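Side-chain contacts in chitosanase (Bacillus subtilis subsp. subtilis str. 168, PDB 7C6C), which catalyses the endohydrolysis of beta-1,4 linkages between D-glucosamine residues in partly acetylated chitosan, as a secreted glycosyl hydrolase of family 46: residues 84-87 with 88-91; 20-23 with 24-28; 173-177 with 178-182; 41-44 with 45-48. All coordinates share one frame; numbering follows the deposited sequence.

Overall arrangement
The four contacts are local turns and caps in one family 46 chain. Contact 4 lies deepest, its centre about 9 Å from that of the chain. Contact 2 meets it through Ile25 and Arg43 (centres about 12 Å apart), contact 1 through Leu90 and Thr48 (about 15 Å). These three lie near the probable catalytic pair: Gly45 and Asn20 come close to Glu19, the predicted proton donor, and the side chain of Thr87 is about 9 Å from that of Asp35, the likely nucleophile. In contact 2, the Thr23 side chain is about 14 Å from the bound hydroxybutanedioic acid. Contact 3 stands apart, centred about 43 Å from the centre of contact 1 and away from annotated sites.

Contact 1: 84-87 with 88-91; sequences SDDT and SNLK
Asp86 and Ser88 illustrate how one carboxylate oxygen can gather two donors from a residue two positions further on. OD1 of Asp86 accepts from the hydroxyl OG of Ser88 at 2.6 Å through its syn lone pair, and from the backbone N of Ser88 at 2.8 Å, this second donor arriving from above the carboxylate plane. Ser88 OG sits between its own backbone N and carbonyl carbon (chi1 70°), which turns the hydroxyl back to the same oxygen that its N-H reaches. The two bonds restrain the carboxylate, and the one from Ser88 N makes an Asx turn, while on the preceding side Ser84 OG accepts from Asp86 N at 3.1 Å, an ST turn.

Water carries the other polar links. One molecule accepts from Asn89 N at 2.9 Å and donates weakly to Asp86 O. A second donates to Asp86 OD2 at 2.8 Å and makes a weak bond with Asn89 ND2, bridging a carboxylate and an amide whose planes are 61° apart.

In the backbone, Thr87 to Leu90 form a type I beta turn, closed by a weak bond from Leu90 N to Thr87 O of 3.3 Å. Apolar contact is slight: Thr87 CG2 lies 4.5 Å from Leu90 CD1.

The turn belongs to the loop between helices 73-82 and 93-99. Leu90 is buried against Glu75 and Leu79 of the first helix and, like Thr87, touches Tyr39 of strand 39-41; Thr87 OG1 and Asp85 both bind Arg32 of strand 30-32.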
loop_
_atom_site.group_PDB
_atom_site.type_symbol
_atom_site.label_atom_id
_atom_site.label_comp_id
_atom_site.label_asym_id
_atom_site.label_seq_id
_atom_site.Cartn_x
_atom_site.Cartn_y
_atom_site.Cartn_z
ATOM N N SER A 84 -17.143 5.316 -6.683
ATOM C CA SER A 84 -17.767 6.433 -5.994
ATOM C C SER A 84 -17.129 6.707 -4.635
ATOM O O SER A 84 -16.788 5.781 -3.892
ATOM C CB SER A 84 -19.241 6.114 -5.796
ATOM O OG SER A 84 -19.845 7.086 -4.971
ATOM N N ASP A 85 -17.015 7.995 -4.308
ATOM C CA ASP A 85 -16.529 8.509 -3.031
ATOM C C ASP A 85 -17.629 8.597 -1.974
ATOM O O ASP A 85 -17.356 8.987 -0.835
ATOM C CB ASP A 85 -15.922 9.896 -3.298
ATOM C CG ASP A 85 -15.289 10.540 -2.077
ATOM O OD1 ASP A 85 -14.334 9.974 -1.505
ATOM O OD2 ASP A 85 -15.708 11.671 -1.733
ATOM N N ASP A 86 -18.864 8.241 -2.321
ATOM C CA ASP A 86 -19.991 8.366 -1.398
ATOM C C ASP A 86 -19.808 7.473 -0.178
ATOM O O ASP A 86 -19.592 6.262 -0.300
ATOM C CB ASP A 86 -21.245 7.937 -2.157
ATOM C CG ASP A 86 -22.546 8.250 -1.436
ATOM O OD1 ASP A 86 -22.550 8.906 -0.371
ATOM O OD2 ASP A 86 -23.592 7.842 -1.989
ATOM N N THR A 87 -19.920 8.068 1.010
ATOM C CA THR A 87 -19.987 7.298 2.245
ATOM C C THR A 87 -21.293 7.538 2.992
ATOM O O THR A 87 -21.464 7.043 4.111
ATOM C CB THR A 87 -18.754 7.516 3.134
ATOM O OG1 THR A 87 -18.579 8.912 3.392
ATOM C CG2 THR A 87 -17.498 6.993 2.453
ATOM N N SER A 88 -22.240 8.241 2.374
ATOM C CA SER A 88 -23.471 8.593 3.067
ATOM C C SER A 88 -24.421 7.411 3.234
ATOM O O SER A 88 -25.357 7.503 4.035
ATOM C CB SER A 88 -24.173 9.736 2.334
ATOM O OG SER A 88 -24.707 9.305 1.092
ATOM N N ASN A 89 -24.222 6.317 2.497
ATOM C CA ASN A 89 -25.056 5.129 2.629
ATOM C C ASN A 89 -24.310 3.987 3.308
ATOM O O ASN A 89 -24.609 2.816 3.060
ATOM C CB ASN A 89 -25.594 4.654 1.279
ATOM C CG ASN A 89 -26.568 5.614 0.660
ATOM O OD1 ASN A 89 -27.503 6.076 1.308
ATOM N ND2 ASN A 89 -26.379 5.891 -0.623
ATOM N N LEU A 90 -23.340 4.311 4.158
ATOM C CA LEU A 90 -22.555 3.335 4.900
ATOM C C LEU A 90 -22.647 3.574 6.405
ATOM O O LEU A 90 -21.685 3.367 7.141
ATOM C CB LEU A 90 -21.101 3.319 4.435
ATOM C CG LEU A 90 -20.835 2.725 3.048
ATOM C CD1 LEU A 90 -19.376 2.922 2.675
ATOM C CD2 LEU A 90 -21.232 1.253 2.965
ATOM N N LYS A 91 -23.815 3.985 6.891
ATOM C CA LYS A 91 -23.965 4.250 8.314
ATOM C C LYS A 91 -23.644 3.006 9.130
ATOM O O LYS A 91 -24.164 1.919 8.865
ATOM C CB LYS A 91 -25.390 4.711 8.621
ATOM C CG LYS A 91 -25.618 5.052 10.092
ATOM C CD LYS A 91 -27.007 5.626 10.331
ATOM C CE LYS A 91 -28.090 4.633 9.961
ATOM N NZ LYS A 91 -27.828 3.285 10.543
HETATM O O HOH W 1 -22.254 5.279 0.579
HETATM O O HOH W 2 -26.254 8.401 -2.439
#

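Contact 2: 20-23 with 24-28; sequences NGTT and EIQYG
Thr22 and Glu24 meet where the chain reverses after helix 5-20. Gly21 leaves helical geometry with a positive phi of 72°, and the following residues run back so that the CA atoms of Asn20 and Gln26 are 7.2 Å apart. The N-H of Glu24 points at Thr22 OG1 at 3.0 Å in a nearly straight bond, 166° at the hydrogen. That hydroxyl is placed by a chi1 of 171°, opposite the backbone N and next to the carbonyl carbon, from which the chain continues to Glu24.

Gln26 folds back at chi2 and directs NE2 to two acceptors of Glu24: the backbone O at 2.9 Å, approached from above the carbonyl plane, and OE1 at 3.1 Å, through its anti lone pair. Both partners lie in the Gln26 amide plane, so its rotation is well defined. The methyl CG2 of Thr22 packs 3.8 Å from the same NE2. Further back, the aliphatic part of Gln26 crosses Asn20 at a slant, with CB 3.7 Å from Asn20 OD1, and a water joins that OD1 to Gln26 N.

The bond from Glu24 N to Thr22 OG1, two residues back, is that of an ST turn. Here it helps shape the connection from helix 5-20, which carries Glu19, the predicted proton donor, to strand 30-32 of the small antiparallel sheet.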
loop_
_atom_site.group_PDB
_atom_site.type_symbol
_atom_site.label_atom_id
_atom_site.label_comp_id
_atom_site.label_asym_id
_atom_site.label_seq_id
_atom_site.Cartn_x
_atom_site.Cartn_y
_atom_site.Cartn_z
ATOM N N ASN A 20 -0.233 4.767 9.136
ATOM C CA ASN A 20 -0.885 4.993 10.415
ATOM C C ASN A 20 0.024 5.508 11.517
ATOM O O ASN A 20 -0.449 5.666 12.645
ATOM C CB ASN A 20 -1.568 3.705 10.906
ATOM C CG ASN A 20 -2.622 3.202 9.946
ATOM O OD1 ASN A 20 -2.427 2.192 9.274
ATOM N ND2 ASN A 20 -3.746 3.909 9.872
ATOM N N GLY A 21 1.305 5.753 11.250
ATOM C CA GLY A 21 2.154 6.326 12.278
ATOM C C GLY A 21 2.492 5.374 13.401
ATOM O O GLY A 21 2.759 5.817 14.523
ATOM N N THR A 22 2.495 4.072 13.130
ATOM C CA THR A 22 2.842 3.071 14.124
ATOM C C THR A 22 3.373 1.850 13.390
ATOM O O THR A 22 2.992 1.593 12.247
ATOM C CB THR A 22 1.628 2.691 14.988
ATOM O OG1 THR A 22 1.973 1.557 15.786
ATOM C CG2 THR A 22 0.405 2.354 14.125
ATOM N N THR A 23 4.265 1.103 14.039
ATOM C CA THR A 23 4.727 -0.149 13.453
ATOM C C THR A 23 3.735 -1.286 13.651
ATOM O O THR A 23 3.926 -2.362 13.073
ATOM C CB THR A 23 6.077 -0.564 14.045
ATOM O OG1 THR A 23 5.948 -0.675 15.467
ATOM C CG2 THR A 23 7.169 0.443 13.689
ATOM N N GLU A 24 2.697 -1.082 14.457
ATOM C CA GLU A 24 1.670 -2.094 14.664
ATOM C C GLU A 24 0.634 -1.986 13.551
ATOM O O GLU A 24 -0.049 -0.963 13.432
ATOM C CB GLU A 24 1.001 -1.893 16.018
ATOM C CG GLU A 24 -0.118 -2.883 16.284
ATOM C CD GLU A 24 -0.867 -2.593 17.567
ATOM O OE1 GLU A 24 -1.584 -1.567 17.634
ATOM O OE2 GLU A 24 -0.748 -3.399 18.509
ATOM N N ILE A 25 0.505 -3.047 12.751
ATOM C CA ILE A 25 -0.427 -3.011 11.631
ATOM C C ILE A 25 -1.846 -2.783 12.142
ATOM O O ILE A 25 -2.313 -3.472 13.058
ATOM C CB ILE A 25 -0.311 -4.297 10.802
ATOM C CG1 ILE A 25 1.084 -4.412 10.173
ATOM C CG2 ILE A 25 -1.386 -4.333 9.737
ATOM C CD1 ILE A 25 1.344 -5.776 9.575
ATOM N N GLN A 26 -2.542 -1.811 11.550
ATOM C CA GLN A 26 -3.863 -1.371 12.020
ATOM C C GLN A 26 -4.968 -2.002 11.177
ATOM O O GLN A 26 -5.441 -1.427 10.196
ATOM C CB GLN A 26 -3.957 0.147 11.978
ATOM C CG GLN A 26 -2.978 0.837 12.893
ATOM C CD GLN A 26 -3.261 0.529 14.335
ATOM O OE1 GLN A 26 -4.330 0.851 14.847
ATOM N NE2 GLN A 26 -2.308 -0.107 15.003
ATOM N N TYR A 27 -5.435 -3.170 11.602
ATOM C CA TYR A 27 -6.524 -3.827 10.894
ATOM C C TYR A 27 -7.863 -3.124 11.086
ATOM O O TYR A 27 -8.756 -3.281 10.245
ATOM C CB TYR A 27 -6.634 -5.282 11.333
ATOM C CG TYR A 27 -5.527 -6.176 10.828
ATOM C CD1 TYR A 27 -4.297 -6.232 11.475
ATOM C CD2 TYR A 27 -5.711 -6.971 9.707
ATOM C CE1 TYR A 27 -3.293 -7.061 11.020
ATOM C CE2 TYR A 27 -4.714 -7.803 9.246
ATOM C CZ TYR A 27 -3.506 -7.845 9.903
ATOM O OH TYR A 27 -2.521 -8.683 9.436
ATOM N N GLY A 28 -8.032 -2.362 12.162
ATOM C CA GLY A 28 -9.308 -1.749 12.454
ATOM C C GLY A 28 -9.478 -0.347 11.947
ATOM O O GLY A 28 -10.548 0.233 12.124
HETATM O O HOH W 3 -1.018 -0.039 9.875
HETATM O O HOH W 4 0.300 1.321 17.918
HETATM O O HOH W 5 2.311 -5.375 13.237
#

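Contact 3: 173-177 with 178-182; sequences DGIDE and KKWLN
Asp176 is the N-cap residue of helix 177-193, and the backbone N-H of Lys179 makes the capping bond to it. OD1 of Asp176 accepts from the backbone N of Lys179 at 3.0 Å, using its anti lone pair. The carboxylate reaches the helix end because its CG is turned opposite the backbone N (chi1 -179°), and the N-H groups of the first turn would probably favour its negative charge. The regular helix bonds start alongside: Trp180 N donates to Asp176 O at 2.8 Å and Leu181 N to Glu177 O at 2.9 Å.

One step out, Ile175 precedes the cap and presents CG2 near the plane of the Trp180 ring, at its edge, as the two side chains cross at about a right angle. A water accepts from Asp176 N and from Lys179 NZ, linking the cap residue's own backbone N to the end of the Lys179 side chain in the first turn.

Outside partners then pin the first turn. Glu177 binds Thr133 and the backbone of Lys132, Lys178 binds Asn221, and Trp180 NE1 binds Asn164 of helix 156-167. At the junction of loop and helix, Ile175 CG2 packs on Trp180 CB at 4.1 Å.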
loop_
_atom_site.group_PDB
_atom_site.type_symbol
_atom_site.label_atom_id
_atom_site.label_comp_id
_atom_site.label_asym_id
_atom_site.label_seq_id
_atom_site.Cartn_x
_atom_site.Cartn_y
_atom_site.Cartn_z
ATOM N N ASP A 173 17.550 -5.766 -17.540
ATOM C CA ASP A 173 18.281 -5.355 -18.733
ATOM C C ASP A 173 19.747 -5.052 -18.457
ATOM O O ASP A 173 20.492 -4.776 -19.403
ATOM C CB ASP A 173 17.623 -4.113 -19.334
ATOM C CG ASP A 173 16.182 -4.351 -19.732
ATOM O OD1 ASP A 173 15.879 -5.441 -20.263
ATOM O OD2 ASP A 173 15.355 -3.445 -19.509
ATOM N N GLY A 174 20.178 -5.080 -17.197
ATOM C CA GLY A 174 21.559 -4.810 -16.848
ATOM C C GLY A 174 21.789 -3.516 -16.105
ATOM O O GLY A 174 22.932 -3.237 -15.727
ATOM N N ILE A 175 20.748 -2.713 -15.877
ATOM C CA ILE A 175 20.913 -1.475 -15.127
ATOM C C ILE A 175 21.202 -1.801 -13.668
ATOM O O ILE A 175 20.586 -2.699 -13.079
ATOM C CB ILE A 175 19.664 -0.591 -15.273
ATOM C CG1 ILE A 175 19.395 -0.285 -16.750
ATOM C CG2 ILE A 175 19.818 0.699 -14.474
ATOM C CD1 ILE A 175 20.592 0.281 -17.485
ATOM N N ASP A 176 22.155 -1.079 -13.082
ATOM C CA ASP A 176 22.480 -1.266 -11.676
ATOM C C ASP A 176 21.233 -1.055 -10.824
ATOM O O ASP A 176 20.555 -0.030 -10.937
ATOM C CB ASP A 176 23.566 -0.276 -11.273
ATOM C CG ASP A 176 23.978 -0.425 -9.827
ATOM O OD1 ASP A 176 23.303 0.150 -8.953
ATOM O OD2 ASP A 176 24.972 -1.131 -9.563
ATOM N N GLU A 177 20.938 -2.030 -9.961
ATOM C CA GLU A 177 19.679 -2.001 -9.221
ATOM C C GLU A 177 19.638 -0.857 -8.213
ATOM O O GLU A 177 18.573 -0.273 -7.975
ATOM C CB GLU A 177 19.425 -3.343 -8.534
ATOM C CG GLU A 177 18.164 -3.356 -7.676
ATOM C CD GLU A 177 17.745 -4.747 -7.248
ATOM O OE1 GLU A 177 18.219 -5.738 -7.844
ATOM O OE2 GLU A 177 16.923 -4.855 -6.320
ATOM N N LYS A 178 20.777 -0.524 -7.601
ATOM C CA LYS A 178 20.779 0.577 -6.645
ATOM C C LYS A 178 20.522 1.909 -7.342
ATOM O O LYS A 178 19.750 2.739 -6.849
ATOM C CB LYS A 178 22.091 0.590 -5.857
ATOM C CG LYS A 178 22.347 -0.712 -5.103
ATOM C CD LYS A 178 23.565 -0.628 -4.195
ATOM C CE LYS A 178 23.779 -1.941 -3.463
ATOM N NZ LYS A 178 24.938 -1.882 -2.524
ATOM N N LYS A 179 21.140 2.118 -8.506
ATOM C CA LYS A 179 20.862 3.318 -9.284
ATOM C C LYS A 179 19.420 3.337 -9.766
ATOM O O LYS A 179 18.755 4.378 -9.714
ATOM C CB LYS A 179 21.814 3.393 -10.477
ATOM C CG LYS A 179 21.833 4.746 -11.172
ATOM C CD LYS A 179 23.015 4.868 -12.127
ATOM C CE LYS A 179 22.662 4.376 -13.524
ATOM N NZ LYS A 179 23.873 4.180 -14.376
ATOM N N TRP A 180 18.922 2.192 -10.235
ATOM C CA TRP A 180 17.538 2.108 -10.689
ATOM C C TRP A 180 16.566 2.457 -9.570
ATOM O O TRP A 180 15.598 3.199 -9.787
ATOM C CB TRP A 180 17.259 0.701 -11.214
ATOM C CG TRP A 180 15.903 0.532 -11.834
ATOM C CD1 TRP A 180 15.577 0.699 -13.147
ATOM C CD2 TRP A 180 14.693 0.155 -11.164
ATOM N NE1 TRP A 180 14.239 0.452 -13.338
ATOM C CE2 TRP A 180 13.674 0.113 -12.136
ATOM C CE3 TRP A 180 14.374 -0.151 -9.836
ATOM C CZ2 TRP A 180 12.358 -0.220 -11.822
ATOM C CZ3 TRP A 180 13.067 -0.484 -9.528
ATOM C CH2 TRP A 180 12.076 -0.514 -10.515
ATOM N N LEU A 181 16.804 1.930 -8.364
ATOM C CA LEU A 181 15.888 2.189 -7.259
ATOM C C LEU A 181 15.902 3.659 -6.858
ATOM O O LEU A 181 14.860 4.218 -6.506
ATOM C CB LEU A 181 16.226 1.294 -6.069
ATOM C CG LEU A 181 15.232 1.346 -4.905
ATOM C CD1 LEU A 181 13.863 0.837 -5.342
ATOM C CD2 LEU A 181 15.776 0.559 -3.719
ATOM N N ASN A 182 17.068 4.308 -6.904
ATOM C CA ASN A 182 17.101 5.739 -6.617
ATOM C C ASN A 182 16.268 6.517 -7.627
ATOM O O ASN A 182 15.545 7.453 -7.262
ATOM C CB ASN A 182 18.539 6.243 -6.583
ATOM C CG ASN A 182 19.280 5.776 -5.352
ATOM O OD1 ASN A 182 18.676 5.511 -4.315
ATOM N ND2 ASN A 182 20.597 5.674 -5.458
HETATM O O HOH W 6 23.672 0.946 -14.604
#

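Contact 4: 41-44 with 45-48; sequences CGRA and GFTT
Phe46 folds back over the tight antiparallel hairpin that joins strands 39-41 and 46-47, and its side chain can be followed outward across the turn. Residues Gly42 to Gly45 form a type I beta turn, closed by Gly45 N donating to Gly42 O at 3.2 Å. Cys41 and Phe46 flank it as a hydrogen-bonded pair, although the two bonds between them are weak, both about 125° at the hydrogen.

From the Phe46 backbone, CB lies 3.6 Å from Cys41 O. A chi1 of -51° sets CG beside the backbone N and away from the carbonyl carbon, which brings the ring back toward the turn; CG itself is 3.8 Å from Cys41 O. CD2 is the ring atom nearest Cys41 O, and Gly42 CA stands near the ring plane, at its edge. Further along, CE2 meets CG of Arg43 at 3.9 Å, an oblique approach. CD1, CE1 and CZ lie beneath the methyl of Ala44, which rests over one face in a CH-pi contact, 3.8 Å from the ring centroid and 15° off the normal.

Glycine suits both ends of this turn, since Gly42 and Gly45 each adopt positive phi. The buried ring touches Val56 of helix 52-63 and Val113 of helix 104-128. Arg43 sends its guanidinium group to salt bridges with Asp111 and Glu12, while its backbone N donates to Gln110. Gly45 lies close to Glu19, the predicted proton donor. At the far rim of the ring, Phe46 CZ stops 3.7 Å from Ala44 CB.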
loop_
_atom_site.group_PDB
_atom_site.type_symbol
_atom_site.label_atom_id
_atom_site.label_comp_id
_atom_site.label_asym_id
_atom_site.label_seq_id
_atom_site.Cartn_x
_atom_site.Cartn_y
_atom_site.Cartn_z
ATOM N N CYS A 41 -9.503 1.809 4.645
ATOM C CA CYS A 41 -9.800 0.827 5.680
ATOM C C CYS A 41 -8.683 -0.192 5.868
ATOM O O CYS A 41 -8.134 -0.719 4.897
ATOM C CB CYS A 41 -11.062 0.044 5.302
ATOM S SG CYS A 41 -12.483 1.032 4.799
ATOM N N GLY A 42 -8.413 -0.530 7.129
ATOM C CA GLY A 42 -7.603 -1.701 7.408
ATOM C C GLY A 42 -6.142 -1.598 6.995
ATOM O O GLY A 42 -5.599 -0.520 6.733
ATOM N N ARG A 43 -5.506 -2.774 6.934
ATOM C CA ARG A 43 -4.045 -2.826 6.873
ATOM C C ARG A 43 -3.494 -2.207 5.600
ATOM O O ARG A 43 -2.408 -1.626 5.619
ATOM C CB ARG A 43 -3.538 -4.264 7.041
ATOM C CG ARG A 43 -4.003 -5.257 5.982
ATOM C CD ARG A 43 -3.177 -6.535 5.983
ATOM N NE ARG A 43 -1.817 -6.260 5.541
ATOM C CZ ARG A 43 -0.797 -7.098 5.692
ATOM N NH1 ARG A 43 -0.987 -8.281 6.261
ATOM N NH2 ARG A 43 0.416 -6.756 5.280
ATOM N N ALA A 44 -4.200 -2.347 4.484
ATOM C CA ALA A 44 -3.711 -1.878 3.200
ATOM C C ALA A 44 -4.339 -0.565 2.775
ATOM O O ALA A 44 -4.121 -0.126 1.641
ATOM C CB ALA A 44 -3.944 -2.938 2.126
ATOM N N GLY A 45 -5.129 0.064 3.638
ATOM C CA GLY A 45 -5.921 1.177 3.152
ATOM C C GLY A 45 -6.831 0.759 2.019
ATOM O O GLY A 45 -6.907 1.447 0.994
ATOM N N PHE A 46 -7.497 -0.385 2.170
ATOM C CA PHE A 46 -8.505 -0.802 1.204
ATOM C C PHE A 46 -9.589 0.271 1.122
ATOM O O PHE A 46 -10.081 0.735 2.150
ATOM C CB PHE A 46 -9.167 -2.097 1.682
ATOM C CG PHE A 46 -8.218 -3.223 2.059
ATOM C CD1 PHE A 46 -7.667 -4.050 1.090
ATOM C CD2 PHE A 46 -7.976 -3.524 3.401
ATOM C CE1 PHE A 46 -6.857 -5.111 1.450
ATOM C CE2 PHE A 46 -7.169 -4.587 3.750
ATOM C CZ PHE A 46 -6.610 -5.379 2.775
ATOM N N THR A 47 -10.000 0.646 -0.085
ATOM C CA THR A 47 -10.940 1.752 -0.215
ATOM C C THR A 47 -12.281 1.299 -0.778
ATOM O O THR A 47 -12.377 0.311 -1.511
ATOM C CB THR A 47 -10.368 2.897 -1.055
ATOM O OG1 THR A 47 -9.980 2.401 -2.341
ATOM C CG2 THR A 47 -9.164 3.536 -0.368
ATOM N N THR A 48 -13.325 2.057 -0.441
ATOM C CA THR A 48 -14.661 1.736 -0.926
ATOM C C THR A 48 -14.904 2.173 -2.370
ATOM O O THR A 48 -15.788 1.616 -3.017
ATOM C CB THR A 48 -15.736 2.278 0.026
ATOM O OG1 THR A 48 -15.565 3.686 0.229
ATOM C CG2 THR A 48 -15.661 1.586 1.367
#